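Cellulosomal scaffoldin anchoring protein C (PDB 4UYP) serves as an anchoring scaffoldin of the Acetivibrio cellulolyticus cellulosome, this chain being its third cohesin, which binds the dockerin of the adaptor scaffoldin ScaB. Local coordinates at residues P20-N25 with D90-T95. Sequence-based numbering, arbitrary orientation. Where two conformers were deposited one is given.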
ATOM      1  N   PRO C  20      16.936  -5.286  -4.542  1.00  9.36           N
ATOM      2  CA  PRO C  20      17.180  -6.173  -3.357  1.00  9.62           C
ATOM      3  C   PRO C  20      16.481  -5.626  -2.118  1.00 11.07           C
ATOM      4  O   PRO C  20      16.434  -4.434  -1.897  1.00 11.71           O
ATOM      5  CB  PRO C  20      18.695  -6.172  -3.212  1.00 11.57           C
ATOM      6  CG  PRO C  20      19.116  -4.800  -3.695  1.00 15.14           C
ATOM      7  CD  PRO C  20      18.110  -4.433  -4.829  1.00 11.18           C
ATOM      8  N   ILE C  21      15.967  -6.553  -1.327  1.00 10.12           N
ATOM      9  CA  ILE C  21      15.394  -6.235  -0.036  0.50  9.38           C
ATOM     10  C   ILE C  21      16.364  -6.815   1.016  1.00  9.66           C
ATOM     11  O   ILE C  21      16.572  -8.044   1.095  1.00 10.93           O
ATOM     12  CB  ILE C  21      13.977  -6.760   0.171  0.50  9.06           C
ATOM     13  CG1 ILE C  21      12.964  -6.224  -0.880  0.50  9.27           C
ATOM     14  CG2 ILE C  21      13.523  -6.494   1.624  0.50 10.21           C
ATOM     15  CD1 ILE C  21      11.771  -7.093  -1.142  0.50 10.08           C
ATOM     16  N   THR C  22      16.960  -5.911   1.810  1.00  9.82           N
ATOM     17  CA  THR C  22      18.052  -6.252   2.736  0.50 10.63           C
ATOM     18  C   THR C  22      17.545  -6.057   4.153  1.00 10.51           C
ATOM     19  O   THR C  22      16.834  -5.089   4.450  1.00 11.41           O
ATOM     20  CB  THR C  22      19.332  -5.377   2.547  0.50 11.19           C
ATOM     21  OG1 THR C  22      19.744  -5.422   1.175  0.50 11.35           O
ATOM     22  CG2 THR C  22      20.508  -5.771   3.531  0.50 12.43           C
ATOM     23  N   PHE C  23      17.916  -6.960   5.048  1.00  9.74           N
ATOM     24  CA  PHE C  23      17.641  -6.754   6.466  1.00 10.39           C
ATOM     25  C   PHE C  23      18.993  -6.557   7.240  1.00 10.38           C
ATOM     26  O   PHE C  23      19.985  -7.286   7.052  1.00 11.84           O
ATOM     27  CB  PHE C  23      17.098  -8.050   7.081  1.00  9.98           C
ATOM     28  CG  PHE C  23      15.716  -8.516   6.612  1.00  9.64           C
ATOM     29  CD1 PHE C  23      14.889  -7.695   5.819  1.00  9.12           C
ATOM     30  CD2 PHE C  23      15.255  -9.803   6.966  1.00  9.75           C
ATOM     31  CE1 PHE C  23      13.615  -8.165   5.387  1.00 10.32           C
ATOM     32  CE2 PHE C  23      13.969 -10.230   6.605  1.00  9.80           C
ATOM     33  CZ  PHE C  23      13.155  -9.416   5.814  1.00 10.07           C
ATOM     34  N   THR C  24      18.971  -5.499   8.051  1.00 10.90           N
ATOM     35  CA  THR C  24      20.157  -5.099   8.851  0.50 11.94           C
ATOM     36  C   THR C  24      19.727  -5.089  10.312  1.00 11.66           C
ATOM     37  O   THR C  24      18.640  -4.742  10.653  1.00 12.64           O
ATOM     38  CB  THR C  24      20.708  -3.739   8.303  0.50 11.23           C
ATOM     39  OG1 THR C  24      21.323  -4.025   7.018  0.50 12.43           O
ATOM     40  CG2 THR C  24      21.899  -3.204   9.173  0.50 11.06           C
ATOM     41  N   ASN C  25      20.696  -5.402  11.196  1.00 12.38           N
ATOM     42  CA  ASN C  25      20.439  -5.464  12.669  1.00 13.44           C
ATOM     43  C   ASN C  25      19.328  -6.480  13.001  1.00 10.83           C
ATOM     44  O   ASN C  25      18.404  -6.273  13.825  1.00 13.49           O
ATOM     45  CB  ASN C  25      20.046  -4.096  13.248  1.00 13.62           C
ATOM     46  CG  ASN C  25      21.065  -3.026  12.973  1.00 16.08           C
ATOM     47  OD1 ASN C  25      22.241  -3.246  12.848  1.00 19.13           O
ATOM     48  ND2 ASN C  25      20.540  -1.866  12.728  1.00 20.91           N
ATOM     49  N   ASP C  90      22.254 -10.819   9.145  1.00 13.00           N
ATOM     50  CA  ASP C  90      21.906  -9.752   8.186  1.00 11.68           C
ATOM     51  C   ASP C  90      22.200 -10.185   6.786  1.00 12.40           C
ATOM     52  O   ASP C  90      23.071 -10.966   6.512  1.00 14.11           O
ATOM     53  CB  ASP C  90      22.734  -8.500   8.470  1.00 12.47           C
ATOM     54  CG  ASP C  90      22.474  -7.867   9.824  1.00 12.52           C
ATOM     55  OD1 ASP C  90      21.599  -8.328  10.568  1.00 13.03           O
ATOM     56  OD2 ASP C  90      23.054  -6.754  10.053  1.00 15.69           O
ATOM     57  N   GLY C  91      21.363  -9.655   5.850  1.00 11.45           N
ATOM     58  CA  GLY C  91      21.673  -9.994   4.443  1.00 12.59           C
ATOM     59  C   GLY C  91      20.473  -9.748   3.593  1.00 11.41           C
ATOM     60  O   GLY C  91      19.560  -9.049   3.946  1.00 11.14           O
ATOM     61  N   VAL C  92      20.528 -10.318   2.389  1.00 11.33           N
ATOM     62  CA  VAL C  92      19.430 -10.157   1.421  1.00 11.26           C
ATOM     63  C   VAL C  92      18.317 -11.166   1.690  1.00  9.63           C
ATOM     64  O   VAL C  92      18.534 -12.438   1.663  1.00 10.38           O
ATOM     65  CB  VAL C  92      19.984 -10.357   0.002  1.00 11.03           C
ATOM     66  CG1 VAL C  92      18.854 -10.194  -1.034  1.00 12.07           C
ATOM     67  CG2 VAL C  92      21.079  -9.267  -0.287  1.00 13.36           C
ATOM     68  N   PHE C  93      17.120 -10.634   1.920  1.00  8.88           N
ATOM     69  CA  PHE C  93      15.964 -11.448   2.117  1.00  8.61           C
ATOM     70  C   PHE C  93      15.409 -11.901   0.767  1.00  9.81           C
ATOM     71  O   PHE C  93      15.045 -13.069   0.644  1.00  9.59           O
ATOM     72  CB  PHE C  93      14.912 -10.592   2.857  1.00  8.94           C
ATOM     73  CG  PHE C  93      13.565 -11.208   2.946  1.00  8.43           C
ATOM     74  CD1 PHE C  93      13.391 -12.383   3.761  1.00 10.52           C
ATOM     75  CD2 PHE C  93      12.476 -10.624   2.361  1.00 10.32           C
ATOM     76  CE1 PHE C  93      12.096 -12.948   3.917  1.00 11.22           C
ATOM     77  CE2 PHE C  93      11.206 -11.219   2.487  1.00 11.47           C
ATOM     78  CZ  PHE C  93      11.068 -12.366   3.230  1.00 10.13           C
ATOM     79  N   ALA C  94      15.278 -10.977  -0.212  1.00  8.92           N
ATOM     80  CA  ALA C  94      14.690 -11.319  -1.523  1.00  8.87           C
ATOM     81  C   ALA C  94      15.076 -10.248  -2.452  1.00  8.78           C
ATOM     82  O   ALA C  94      15.439  -9.125  -2.037  1.00 10.83           O
ATOM     83  CB  ALA C  94      13.154 -11.472  -1.421  1.00  9.18           C
ATOM     84  N   THR C  95      14.963 -10.516  -3.755  1.00  8.78           N
ATOM     85  CA  THR C  95      15.192  -9.515  -4.799  0.50  7.84           C
ATOM     86  C   THR C  95      14.012  -9.544  -5.738  1.00  8.94           C
ATOM     87  O   THR C  95      13.605 -10.619  -6.183  1.00  9.19           O
ATOM     88  CB  THR C  95      16.464  -9.814  -5.546  0.50  7.10           C
ATOM     89  OG1 THR C  95      17.571  -9.815  -4.606  0.50  7.15           O
ATOM     90  CG2 THR C  95      16.782  -8.735  -6.621  0.50  5.74           C
TER
HETATM   91  O   HOH W   1      23.940  -5.994  12.500  1.00 37.28           O
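F23 and F93 carry the buried side of this antiparallel strand pair. CZ of F23 lies over one face of the F93 ring, 3.4 Å from its CG, while CB of F93 sits over a face of the F23 ring, 3.8 Å from the centroid, as a CH-pi contact. The ring planes are nearly parallel, 16° apart, but slid past each other so that they barely overlap. A classic beta bulge sets F93 and A94 together opposite I21. O of I21 accepts the amide of F93 at 2.8 Å and a weak, longer bond from that of A94, and N of I21 returns a bond to A94 O. CG of F93, anti to its backbone N (chi1 170°), brings the ring against CZ of F23, and I21 CG2 meets the F93 ring obliquely. Beyond the bulge, F23 and G91 form a hydrogen-bonded pair through both amides; the backbone angles of G91 are ones that favour glycine.

The other face is looser. T22 lies across from V92, and P20 from T95, whose OG1 stays 4.1 Å from CB of P20. At the exposed end, where the strand 20-24 runs out, OD2 of D90 accepts the N25 amide at 2.9 Å from its syn side, 35° out of the carboxylate plane. A water also donates to OD2 and bridges to OD1 of N25. The other carboxylate oxygen takes the amide of V26, while ND2 of N25 bonds to M1 O.

Within the cohesin beta-sandwich, strand 3-11 flanks 16-24 on the side away from 91-100, and T22 is backbone-hydrogen-bonded to D5, a residue seen to bind calcium in this protein, though no ion is bound to this chain here. The inward face packs against strands 33-39 and 72-78, with F62 and F121 edge-to-face to F93 and F23 respectively.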